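UPF0141 protein yjdB (Campylobacter jejuni subsp. jejuni HB93-13, PDB 4TN0) probably transfers phosphoethanolamine groups through a zinc-dependent, alkaline phosphatase-like periplasmic domain, and is required for polymyxin resistance and motility. Local coordinates at residues 17-22 with 209-214; 137-140 with 146-149; 216-221 with 262-267. All blocks are in the same frame, centred on the assembly; numbering follows the deposited sequence.

In the fold
All three contacts dock a helix on the large mixed sheet near the starts of its parallel strands, away from the ends that lead to the zinc ligands E26, D226 and H227. Contacts 1 and 2 lie on the same face, with centres about 8 Å apart; contact 3 lies on the opposite face and is only partly buried. Strand 18-24 lies between 146-152 and 218-224, and backbone bonds such as L22 N to I149 O and V21 N to S220 O join it to them. The chemistry changes with position: contact 1 is purely aliphatic, contact 2 sets a lysine chain against isoleucine, and contact 3 sets one leucine against polar strand residues.

Contact 1 (17-22 with 209-214); sequences KKLLVL and KLLKEQ
L211, whose side chain meets L19 and V21, also offers its carbonyl O to the N-H of Q214, with L211 O and Q214 N 3.1 Å apart, closing a type I turn that runs from L211 to Q214. No polar bond crosses between 17-22 and 209-214, so the contact itself belongs to methyl groups. On L211 a single branch does the touching: CD2 lies 3.8 Å from CD2 of L19 and 4.2 Å from CG2 of V21. With chi1 near -76°, L211 has its CG opposite the carbonyl carbon, and the branch is directed at the sheet, where L19 and V21 point toward the helix. L19 sends its CG away from its own backbone N, with chi1 at 173°, and its CD2 methyl meets the leucine obliquely. The intervening L20 faces the other side of the sheet and packs on helix 281-288. Around the pair, L140 and I149 also touch L19, while L221 lies against V21. Helix 186-211 belongs to the crossover from strand 146-152 to the parallel strand 218-224 and packs on strand 18-24, which lies between them. Wholly aliphatic and buried, the contact is consistent with cohesion by exclusion of water, with no hydrogen bond between the two segments to add direction.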
ATOM      1  N   LYS A  17       7.693 -21.916  -4.617  1.00 75.76           N
ATOM      2  CA  LYS A  17       8.553 -20.747  -4.769  1.00 73.87           C
ATOM      3  C   LYS A  17       7.658 -19.490  -4.844  1.00 75.00           C
ATOM      4  O   LYS A  17       6.790 -19.386  -5.714  1.00 75.10           O
ATOM      5  CB  LYS A  17       9.450 -20.912  -6.007  1.00 73.53           C
ATOM      6  CG  LYS A  17      10.297 -22.194  -5.935  1.00 77.99           C
ATOM      7  CD  LYS A  17      11.796 -21.994  -6.172  1.00 79.08           C
ATOM      8  CE  LYS A  17      12.555 -23.346  -6.121  1.00 79.59           C
ATOM      9  NZ  LYS A  17      12.238 -24.341  -7.205  1.00 71.62           N
ATOM     10  N   LYS A  18       7.852 -18.557  -3.907  1.00 70.54           N
ATOM     11  CA  LYS A  18       6.913 -17.435  -3.718  1.00 72.20           C
ATOM     12  C   LYS A  18       7.567 -16.037  -3.675  1.00 69.06           C
ATOM     13  O   LYS A  18       8.668 -15.853  -3.132  1.00 62.93           O
ATOM     14  CB  LYS A  18       6.097 -17.641  -2.430  1.00 70.62           C
ATOM     15  CG  LYS A  18       5.016 -18.705  -2.488  1.00 69.96           C
ATOM     16  CD  LYS A  18       4.364 -18.861  -1.121  1.00 64.35           C
ATOM     17  CE  LYS A  18       3.069 -19.647  -1.204  1.00 68.65           C
ATOM     18  NZ  LYS A  18       1.904 -18.782  -1.581  1.00 69.18           N
ATOM     19  N   LEU A  19       6.876 -15.056  -4.253  1.00 67.91           N
ATOM     20  CA  LEU A  19       7.310 -13.654  -4.195  1.00 66.03           C
ATOM     21  C   LEU A  19       6.150 -12.682  -4.019  1.00 58.02           C
ATOM     22  O   LEU A  19       5.349 -12.508  -4.939  1.00 58.42           O
ATOM     23  CB  LEU A  19       8.087 -13.280  -5.460  1.00 65.26           C
ATOM     24  CG  LEU A  19       8.455 -11.801  -5.615  1.00 60.72           C
ATOM     25  CD1 LEU A  19       9.237 -11.297  -4.412  1.00 59.17           C
ATOM     26  CD2 LEU A  19       9.227 -11.554  -6.911  1.00 61.02           C
ATOM     27  N   LEU A  20       6.093 -12.009  -2.872  1.00 54.43           N
ATOM     28  CA  LEU A  20       5.077 -10.975  -2.665  1.00 58.08           C
ATOM     29  C   LEU A  20       5.740  -9.589  -2.654  1.00 50.62           C
ATOM     30  O   LEU A  20       6.703  -9.347  -1.922  1.00 51.69           O
ATOM     31  CB  LEU A  20       4.280 -11.211  -1.368  1.00 48.28           C
ATOM     32  CG  LEU A  20       3.190 -10.174  -1.059  1.00 51.01           C
ATOM     33  CD1 LEU A  20       2.187 -10.139  -2.194  1.00 50.22           C
ATOM     34  CD2 LEU A  20       2.472 -10.428   0.268  1.00 43.86           C
ATOM     35  N   VAL A  21       5.242  -8.706  -3.513  1.00 44.78           N
ATOM     36  CA  VAL A  21       5.656  -7.304  -3.502  1.00 49.72           C
ATOM     37  C   VAL A  21       4.528  -6.496  -2.871  1.00 44.97           C
ATOM     38  O   VAL A  21       3.415  -6.430  -3.409  1.00 41.74           O
ATOM     39  CB  VAL A  21       5.987  -6.757  -4.927  1.00 51.75           C
ATOM     40  CG1 VAL A  21       6.192  -5.254  -4.888  1.00 51.19           C
ATOM     41  CG2 VAL A  21       7.231  -7.442  -5.528  1.00 42.25           C
ATOM     42  N   LEU A  22       4.810  -5.944  -1.692  1.00 43.16           N
ATOM     43  CA  LEU A  22       3.842  -5.132  -0.950  1.00 41.45           C
ATOM     44  C   LEU A  22       4.156  -3.663  -1.172  1.00 43.27           C
ATOM     45  O   LEU A  22       5.216  -3.180  -0.773  1.00 47.26           O
ATOM     46  CB  LEU A  22       3.895  -5.446   0.542  1.00 35.33           C
ATOM     47  CG  LEU A  22       2.974  -4.674   1.473  1.00 36.13           C
ATOM     48  CD1 LEU A  22       1.515  -4.993   1.177  1.00 37.15           C
ATOM     49  CD2 LEU A  22       3.311  -5.006   2.909  1.00 42.93           C
ATOM     50  N   LYS A 209       5.186  -5.739 -14.550  1.00 68.75           N
ATOM     51  CA  LYS A 209       5.956  -5.993 -15.769  1.00 68.15           C
ATOM     52  C   LYS A 209       7.257  -6.720 -15.462  1.00 68.29           C
ATOM     53  O   LYS A 209       7.718  -7.543 -16.242  1.00 74.76           O
ATOM     54  CB  LYS A 209       6.214  -4.647 -16.473  1.00 65.70           C
ATOM     55  CG  LYS A 209       7.111  -4.605 -17.722  1.00 65.92           C
ATOM     56  CD  LYS A 209       6.650  -3.391 -18.582  1.00 72.01           C
ATOM     57  CE  LYS A 209       7.736  -2.779 -19.473  1.00 70.26           C
ATOM     58  NZ  LYS A 209       9.118  -3.069 -19.009  1.00 78.52           N
ATOM     59  N   LEU A 210       7.834  -6.427 -14.306  1.00 65.47           N
ATOM     60  CA  LEU A 210       9.042  -7.102 -13.870  1.00 66.71           C
ATOM     61  C   LEU A 210       8.674  -8.450 -13.254  1.00 71.40           C
ATOM     62  O   LEU A 210       9.483  -9.383 -13.230  1.00 72.25           O
ATOM     63  CB  LEU A 210       9.818  -6.233 -12.875  1.00 63.09           C
ATOM     64  CG  LEU A 210      10.640  -5.093 -13.508  1.00 64.47           C
ATOM     65  CD1 LEU A 210      11.026  -4.068 -12.459  1.00 50.73           C
ATOM     66  CD2 LEU A 210      11.882  -5.583 -14.268  1.00 64.03           C
ATOM     67  N   LEU A 211       7.441  -8.548 -12.759  1.00 73.71           N
ATOM     68  CA  LEU A 211       6.964  -9.777 -12.130  1.00 73.82           C
ATOM     69  C   LEU A 211       6.675 -10.872 -13.145  1.00 78.98           C
ATOM     70  O   LEU A 211       6.787 -12.066 -12.835  1.00 81.52           O
ATOM     71  CB  LEU A 211       5.706  -9.506 -11.295  1.00 69.95           C
ATOM     72  CG  LEU A 211       5.928  -8.820  -9.946  1.00 68.08           C
ATOM     73  CD1 LEU A 211       4.661  -8.879  -9.110  1.00 59.83           C
ATOM     74  CD2 LEU A 211       7.126  -9.431  -9.197  1.00 62.83           C
ATOM     75  N   LYS A 212       6.318 -10.475 -14.361  1.00 78.00           N
ATOM     76  CA  LYS A 212       6.049 -11.455 -15.407  1.00 79.38           C
ATOM     77  C   LYS A 212       7.351 -12.057 -15.941  1.00 77.68           C
ATOM     78  O   LYS A 212       7.345 -13.121 -16.549  1.00 76.82           O
ATOM     79  CB  LYS A 212       5.160 -10.858 -16.504  1.00 78.02           C
ATOM     80  CG  LYS A 212       3.789 -10.494 -15.939  1.00 75.57           C
ATOM     81  CD  LYS A 212       2.882  -9.823 -16.949  1.00 71.51           C
ATOM     82  CE  LYS A 212       1.625 -10.670 -17.181  1.00 73.86           C
ATOM     83  NZ  LYS A 212       0.360 -10.025 -16.684  1.00 79.41           N
ATOM     84  N   GLU A 213       8.467 -11.377 -15.724  1.00 79.69           N
ATOM     85  CA  GLU A 213       9.748 -11.922 -16.135  1.00 74.08           C
ATOM     86  C   GLU A 213      10.265 -12.880 -15.077  1.00 76.09           C
ATOM     87  O   GLU A 213      11.289 -13.539 -15.260  1.00 76.74           O
ATOM     88  CB  GLU A 213      10.750 -10.792 -16.302  1.00 78.70           C
ATOM     89  CG  GLU A 213      10.558  -9.900 -17.498  1.00 77.77           C
ATOM     90  CD  GLU A 213      11.649  -8.866 -17.552  1.00 78.23           C
ATOM     91  OE1 GLU A 213      12.794  -9.212 -17.190  1.00 89.27           O
ATOM     92  OE2 GLU A 213      11.354  -7.706 -17.897  1.00 73.61           O
ATOM     93  N   GLN A 214       9.541 -12.976 -13.968  1.00 78.05           N
ATOM     94  CA  GLN A 214       9.942 -13.873 -12.885  1.00 79.37           C
ATOM     95  C   GLN A 214       8.999 -15.058 -12.655  1.00 81.00           C
ATOM     96  O   GLN A 214       8.418 -15.178 -11.572  1.00 84.55           O
ATOM     97  CB  GLN A 214      10.066 -13.079 -11.576  1.00 71.99           C
ATOM     98  CG  GLN A 214      11.163 -12.029 -11.567  1.00 73.21           C
ATOM     99  CD  GLN A 214      12.542 -12.656 -11.569  1.00 74.92           C
ATOM    100  OE1 GLN A 214      12.715 -13.754 -11.046  1.00 85.82           O
ATOM    101  NE2 GLN A 214      13.528 -11.970 -12.156  1.00 65.28           N
TER

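Contact 2 (137-140 with 146-149); sequences KEKL and QNII
The backbones of K139 and I149 come within 8.5 Å between their CA atoms, where the last part of helix 133-139 passes over the beginning of strand 146-152 and a short loop joins the two. The principal touch is made by carbon: CG of K139 rests 3.7 Å from CD1 of I149. The lysine leaves its backbone with CG opposite N (chi1 172°) and then bends at chi2, 66°, before running on extended, so that CG meets the isoleucine's CD1 obliquely while the rest of the chain carries NZ past it. That ammonium forms a salt bridge with OD2 of D100 on the adjacent strand and a weak hydrogen bond with the carbonyl O of H142. Along the way CE of K139 passes N147 loosely, 4.5 Å from OD1.

The amide of N147 is held at both ends. Its OD1 accepts the N-H of S144 in the connecting loop, and its ND2 donates to the carbonyl O of K18 on the neighbouring strand, so the carboxamide's orientation is fixed. F104 packs on both K139 and I149, and L19 touches the isoleucine as well. The lysine therefore serves two environments: its CG lies against the CD1 methyl of the buried isoleucine, while its charge is paired with D100, which probably helps to hold the chain in this course, and N147 ties loop to sheet with both of its polar atoms satisfied.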
ATOM      1  N   LYS A 137      15.083  -4.221  -8.590  1.00 57.84           N
ATOM      2  CA  LYS A 137      15.641  -5.067  -9.641  1.00 61.00           C
ATOM      3  C   LYS A 137      16.828  -5.848  -9.073  1.00 59.87           C
ATOM      4  O   LYS A 137      16.951  -7.044  -9.295  1.00 59.95           O
ATOM      5  CB  LYS A 137      16.046  -4.228 -10.867  1.00 60.93           C
ATOM      6  CG  LYS A 137      14.862  -3.896 -11.769  1.00 57.34           C
ATOM      7  CD  LYS A 137      15.212  -3.014 -12.965  1.00 54.95           C
ATOM      8  CE  LYS A 137      13.909  -2.458 -13.579  1.00 60.78           C
ATOM      9  NZ  LYS A 137      14.041  -1.448 -14.676  1.00 57.20           N
ATOM     10  N   GLU A 138      17.656  -5.180  -8.281  1.00 58.64           N
ATOM     11  CA  GLU A 138      18.821  -5.819  -7.706  1.00 59.58           C
ATOM     12  C   GLU A 138      18.469  -6.928  -6.710  1.00 65.13           C
ATOM     13  O   GLU A 138      19.176  -7.936  -6.604  1.00 65.56           O
ATOM     14  CB  GLU A 138      19.707  -4.782  -7.029  1.00 63.66           C
ATOM     15  CG  GLU A 138      20.882  -5.402  -6.291  1.00 71.30           C
ATOM     16  CD  GLU A 138      21.893  -6.126  -7.212  1.00 75.85           C
ATOM     17  OE1 GLU A 138      21.743  -6.080  -8.461  1.00 72.94           O
ATOM     18  OE2 GLU A 138      22.848  -6.744  -6.678  1.00 69.44           O
ATOM     19  N   LYS A 139      17.376  -6.760  -5.982  1.00 66.47           N
ATOM     20  CA  LYS A 139      16.958  -7.797  -5.053  1.00 60.54           C
ATOM     21  C   LYS A 139      16.336  -8.960  -5.837  1.00 62.62           C
ATOM     22  O   LYS A 139      16.302 -10.092  -5.350  1.00 61.57           O
ATOM     23  CB  LYS A 139      15.975  -7.226  -4.017  1.00 59.84           C
ATOM     24  CG  LYS A 139      15.318  -8.256  -3.097  1.00 58.70           C
ATOM     25  CD  LYS A 139      16.334  -8.919  -2.181  1.00 60.40           C
ATOM     26  CE  LYS A 139      15.710 -10.087  -1.419  1.00 64.04           C
ATOM     27  NZ  LYS A 139      16.684 -10.728  -0.489  1.00 55.24           N
ATOM     28  N   LEU A 140      15.886  -8.702  -7.065  1.00 56.82           N
ATOM     29  CA  LEU A 140      15.267  -9.761  -7.857  1.00 59.94           C
ATOM     30  C   LEU A 140      16.309 -10.782  -8.343  1.00 62.31           C
ATOM     31  O   LEU A 140      15.958 -11.873  -8.792  1.00 62.68           O
ATOM     32  CB  LEU A 140      14.494  -9.170  -9.040  1.00 55.41           C
ATOM     33  CG  LEU A 140      13.035  -8.754  -8.779  1.00 60.15           C
ATOM     34  CD1 LEU A 140      12.317  -8.360 -10.068  1.00 61.21           C
ATOM     35  CD2 LEU A 140      12.249  -9.840  -8.065  1.00 62.83           C
ATOM     36  N   GLN A 146      11.092 -18.087  -0.620  1.00 64.14           N
ATOM     37  CA  GLN A 146       9.960 -17.229  -0.241  1.00 64.05           C
ATOM     38  C   GLN A 146      10.437 -15.815   0.118  1.00 59.29           C
ATOM     39  O   GLN A 146      11.292 -15.635   0.998  1.00 51.31           O
ATOM     40  CB  GLN A 146       9.184 -17.839   0.928  1.00 58.24           C
ATOM     41  CG  GLN A 146       8.083 -18.807   0.524  1.00 61.14           C
ATOM     42  CD  GLN A 146       8.527 -20.256   0.534  1.00 69.42           C
ATOM     43  OE1 GLN A 146       9.485 -20.636   1.221  1.00 67.04           O
ATOM     44  NE2 GLN A 146       7.818 -21.082  -0.222  1.00 72.20           N
ATOM     45  N   ASN A 147       9.889 -14.819  -0.574  1.00 58.00           N
ATOM     46  CA  ASN A 147      10.339 -13.432  -0.411  1.00 56.85           C
ATOM     47  C   ASN A 147       9.203 -12.439  -0.255  1.00 56.38           C
ATOM     48  O   ASN A 147       8.231 -12.483  -1.020  1.00 58.74           O
ATOM     49  CB  ASN A 147      11.168 -12.992  -1.621  1.00 59.25           C
ATOM     50  CG  ASN A 147      12.229 -13.994  -2.009  1.00 59.08           C
ATOM     51  OD1 ASN A 147      13.392 -13.884  -1.605  1.00 53.55           O
ATOM     52  ND2 ASN A 147      11.833 -14.986  -2.801  1.00 56.98           N
ATOM     53  N   ILE A 148       9.329 -11.515   0.696  1.00 54.29           N
ATOM     54  CA  ILE A 148       8.471 -10.329   0.660  1.00 51.47           C
ATOM     55  C   ILE A 148       9.353  -9.114   0.501  1.00 50.25           C
ATOM     56  O   ILE A 148      10.324  -8.915   1.244  1.00 48.65           O
ATOM     57  CB  ILE A 148       7.552 -10.167   1.912  1.00 50.11           C
ATOM     58  CG1 ILE A 148       6.606  -8.976   1.710  1.00 46.47           C
ATOM     59  CG2 ILE A 148       8.361 -10.046   3.203  1.00 47.79           C
ATOM     60  CD1 ILE A 148       5.552  -8.806   2.792  1.00 45.42           C
ATOM     61  N   ILE A 149       9.005  -8.316  -0.500  1.00 49.34           N
ATOM     62  CA  ILE A 149       9.648  -7.043  -0.760  1.00 48.30           C
ATOM     63  C   ILE A 149       8.666  -5.903  -0.539  1.00 47.94           C
ATOM     64  O   ILE A 149       7.600  -5.840  -1.173  1.00 49.43           O
ATOM     65  CB  ILE A 149      10.199  -6.988  -2.199  1.00 52.37           C
ATOM     66  CG1 ILE A 149      11.087  -8.225  -2.453  1.00 47.60           C
ATOM     67  CG2 ILE A 149      10.947  -5.667  -2.429  1.00 39.66           C
ATOM     68  CD1 ILE A 149      11.733  -8.286  -3.826  1.00 45.71           C
TER

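Contact 3 (216-221 with 262-267); sequences SYESSL and EKLMNL
Van der Waals contact is all that links E218 and S220 directly to L264, and one methyl of the leucine supplies it. CD1 of L264 approaches OE1 of E218 to 3.7 Å and OG of S220 to 4.1 Å, lodging over two residues that point to the same side of strand 218-224. Its chi1 of -61° sets CG opposite the carbonyl carbon, directing the branch from the helix onto the strand. The glutamate chain, extended beyond CG, crosses that of the leucine at about a right angle. F257 and S259 also touch L264 from strand 252-259, and L303 packs against it from a loop.

The polar atoms beside this methyl are satisfied by other partners. OE1 of E218 forms a salt bridge with NZ of K18 on the neighbouring strand. Its other oxygen, OE2, lies close to OD2 of D261, and the proximity of two carboxylates might raise the proton affinity of one of them, an effect that K18 would tend to offset. OG of S220 is hydrogen-bonded to the hydroxyls of both Y288 and S259, a pair of bonds that holds this buried serine oxygen in place.

Bonds to backbone atoms place the two segments in the fold. The O of K263 accepts the N-H of L267, with K263 O and L267 N 2.9 Å apart, in the regular helical pattern, while the side chain of D261 accepts the N-H of K263 through OD1. Strand 218-224 pairs with 18-24 on one side and with antiparallel 252-259 on the other. Helix 264-271, which follows 252-259, packs on that strand through L264 and reaches 218-224 beside it, in one of the two helical layers that flank the mixed sheet in the alpha/beta/alpha sandwich of the alkaline phosphatase-like fold.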
ATOM      1  N   SER A 216       9.651 -18.226 -12.537  1.00 75.60           N
ATOM      2  CA  SER A 216      10.220 -19.325 -11.781  1.00 71.66           C
ATOM      3  C   SER A 216       9.493 -19.342 -10.423  1.00 72.25           C
ATOM      4  O   SER A 216       9.581 -20.296  -9.653  1.00 75.80           O
ATOM      5  CB  SER A 216      11.731 -19.149 -11.624  1.00 78.89           C
ATOM      6  OG  SER A 216      12.309 -20.156 -10.809  1.00 76.09           O
ATOM      7  N   TYR A 217       8.781 -18.245 -10.155  1.00 76.88           N
ATOM      8  CA  TYR A 217       8.073 -17.972  -8.902  1.00 73.08           C
ATOM      9  C   TYR A 217       6.565 -17.731  -9.056  1.00 68.86           C
ATOM     10  O   TYR A 217       6.069 -17.373 -10.129  1.00 65.35           O
ATOM     11  CB  TYR A 217       8.667 -16.748  -8.217  1.00 68.40           C
ATOM     12  CG  TYR A 217      10.032 -16.934  -7.621  1.00 67.02           C
ATOM     13  CD1 TYR A 217      10.177 -17.248  -6.276  1.00 66.81           C
ATOM     14  CD2 TYR A 217      11.175 -16.772  -8.388  1.00 67.74           C
ATOM     15  CE1 TYR A 217      11.422 -17.402  -5.711  1.00 65.98           C
ATOM     16  CE2 TYR A 217      12.433 -16.926  -7.831  1.00 68.04           C
ATOM     17  CZ  TYR A 217      12.548 -17.242  -6.488  1.00 64.72           C
ATOM     18  OH  TYR A 217      13.794 -17.393  -5.920  1.00 61.83           O
ATOM     19  N   GLU A 218       5.847 -17.916  -7.956  1.00 67.04           N
ATOM     20  CA  GLU A 218       4.475 -17.454  -7.862  1.00 72.70           C
ATOM     21  C   GLU A 218       4.531 -16.027  -7.296  1.00 73.92           C
ATOM     22  O   GLU A 218       4.974 -15.808  -6.155  1.00 70.14           O
ATOM     23  CB  GLU A 218       3.641 -18.371  -6.961  1.00 72.68           C
ATOM     24  CG  GLU A 218       2.576 -17.642  -6.143  1.00 71.27           C
ATOM     25  CD  GLU A 218       1.875 -18.543  -5.143  1.00 81.04           C
ATOM     26  OE1 GLU A 218       1.341 -18.020  -4.131  1.00 75.69           O
ATOM     27  OE2 GLU A 218       1.848 -19.775  -5.376  1.00 89.64           O
ATOM     28  N   SER A 219       4.100 -15.058  -8.099  1.00 70.41           N
ATOM     29  CA  SER A 219       4.315 -13.655  -7.758  1.00 68.12           C
ATOM     30  C   SER A 219       3.005 -12.925  -7.521  1.00 67.13           C
ATOM     31  O   SER A 219       2.018 -13.111  -8.244  1.00 65.30           O
ATOM     32  CB  SER A 219       5.104 -12.950  -8.862  1.00 66.77           C
ATOM     33  OG  SER A 219       6.406 -13.504  -8.990  1.00 71.77           O
ATOM     34  N   SER A 220       3.005 -12.086  -6.494  1.00 65.90           N
ATOM     35  CA  SER A 220       1.862 -11.231  -6.228  1.00 64.57           C
ATOM     36  C   SER A 220       2.281  -9.795  -5.931  1.00 59.54           C
ATOM     37  O   SER A 220       3.344  -9.548  -5.338  1.00 53.84           O
ATOM     38  CB  SER A 220       1.050 -11.789  -5.068  1.00 60.96           C
ATOM     39  OG  SER A 220       0.583 -13.087  -5.380  1.00 67.88           O
ATOM     40  N   LEU A 221       1.449  -8.855  -6.378  1.00 57.56           N
ATOM     41  CA  LEU A 221       1.555  -7.458  -5.979  1.00 48.00           C
ATOM     42  C   LEU A 221       0.350  -7.049  -5.132  1.00 52.62           C
ATOM     43  O   LEU A 221      -0.811  -7.248  -5.533  1.00 48.39           O
ATOM     44  CB  LEU A 221       1.674  -6.549  -7.200  1.00 52.85           C
ATOM     45  CG  LEU A 221       1.461  -5.051  -6.935  1.00 51.42           C
ATOM     46  CD1 LEU A 221       2.546  -4.502  -6.030  1.00 43.47           C
ATOM     47  CD2 LEU A 221       1.430  -4.280  -8.251  1.00 56.51           C
ATOM     48  N   GLU A 262      -3.588 -17.236 -10.894  1.00 77.53           N
ATOM     49  CA  GLU A 262      -4.913 -16.670 -11.091  1.00 78.31           C
ATOM     50  C   GLU A 262      -5.981 -17.331 -10.246  1.00 74.94           C
ATOM     51  O   GLU A 262      -7.173 -17.223 -10.539  1.00 78.46           O
ATOM     52  CB  GLU A 262      -5.318 -16.630 -12.565  1.00 86.45           C
ATOM     53  CG  GLU A 262      -4.827 -15.317 -13.215  1.00 87.26           C
ATOM     54  CD  GLU A 262      -5.467 -15.014 -14.561  1.00 95.88           C
ATOM     55  OE1 GLU A 262      -6.158 -15.903 -15.103  1.00 98.52           O
ATOM     56  OE2 GLU A 262      -5.296 -13.873 -15.064  1.00 98.69           O
ATOM     57  N   LYS A 263      -5.563 -18.026  -9.200  1.00 72.84           N
ATOM     58  CA  LYS A 263      -6.549 -18.558  -8.282  1.00 77.80           C
ATOM     59  C   LYS A 263      -6.665 -17.565  -7.126  1.00 77.73           C
ATOM     60  O   LYS A 263      -7.752 -17.321  -6.583  1.00 73.64           O
ATOM     61  CB  LYS A 263      -6.130 -19.943  -7.785  1.00 79.94           C
ATOM     62  CG  LYS A 263      -7.019 -20.487  -6.691  1.00 75.18           C
ATOM     63  CD  LYS A 263      -6.354 -20.483  -5.334  1.00 75.87           C
ATOM     64  CE  LYS A 263      -7.307 -21.075  -4.293  1.00 77.67           C
ATOM     65  NZ  LYS A 263      -6.612 -21.644  -3.105  1.00 69.57           N
ATOM     66  N   LEU A 264      -5.534 -16.939  -6.815  1.00 77.71           N
ATOM     67  CA  LEU A 264      -5.485 -15.805  -5.909  1.00 72.24           C
ATOM     68  C   LEU A 264      -6.194 -14.638  -6.567  1.00 72.85           C
ATOM     69  O   LEU A 264      -7.015 -13.950  -5.949  1.00 73.49           O
ATOM     70  CB  LEU A 264      -4.040 -15.443  -5.578  1.00 64.13           C
ATOM     71  CG  LEU A 264      -3.304 -16.592  -4.896  1.00 69.22           C
ATOM     72  CD1 LEU A 264      -1.871 -16.212  -4.536  1.00 64.49           C
ATOM     73  CD2 LEU A 264      -4.095 -17.049  -3.672  1.00 66.66           C
ATOM     74  N   MET A 265      -5.886 -14.448  -7.843  1.00 71.47           N
ATOM     75  CA  MET A 265      -6.502 -13.404  -8.631  1.00 71.56           C
ATOM     76  C   MET A 265      -8.012 -13.480  -8.597  1.00 72.84           C
ATOM     77  O   MET A 265      -8.687 -12.445  -8.600  1.00 75.76           O
ATOM     78  CB  MET A 265      -6.018 -13.489 -10.079  1.00 74.20           C
ATOM     79  CG  MET A 265      -6.105 -12.190 -10.829  1.00 76.23           C
ATOM     80  SD  MET A 265      -4.785 -11.069 -10.350  1.00 70.27           S
ATOM     81  CE  MET A 265      -5.090  -9.770 -11.539  1.00 66.61           C
ATOM     82  N   ASN A 266      -8.555 -14.694  -8.546  1.00 74.79           N
ATOM     83  CA  ASN A 266     -10.011 -14.802  -8.553  1.00 79.42           C
ATOM     84  C   ASN A 266     -10.590 -14.861  -7.129  1.00 80.54           C
ATOM     85  O   ASN A 266     -11.760 -14.513  -6.933  1.00 80.86           O
ATOM     86  CB  ASN A 266     -10.476 -16.004  -9.381  1.00 79.00           C
ATOM     87  CG  ASN A 266     -11.982 -15.990  -9.625  1.00 93.56           C
ATOM     88  OD1 ASN A 266     -12.522 -15.019 -10.178  1.00 88.05           O
ATOM     89  ND2 ASN A 266     -12.667 -17.071  -9.230  1.00 86.75           N
ATOM     90  N   LEU A 267      -9.788 -15.251  -6.137  1.00 74.60           N
ATOM     91  CA  LEU A 267     -10.231 -15.061  -4.764  1.00 72.09           C
ATOM     92  C   LEU A 267     -10.310 -13.568  -4.461  1.00 69.92           C
ATOM     93  O   LEU A 267     -11.249 -13.100  -3.807  1.00 69.54           O
ATOM     94  CB  LEU A 267      -9.304 -15.757  -3.772  1.00 77.11           C
ATOM     95  CG  LEU A 267      -9.640 -17.165  -3.283  1.00 73.07           C
ATOM     96  CD1 LEU A 267     -10.044 -18.081  -4.437  1.00 77.89           C
ATOM     97  CD2 LEU A 267      -8.463 -17.759  -2.517  1.00 68.89           C
TER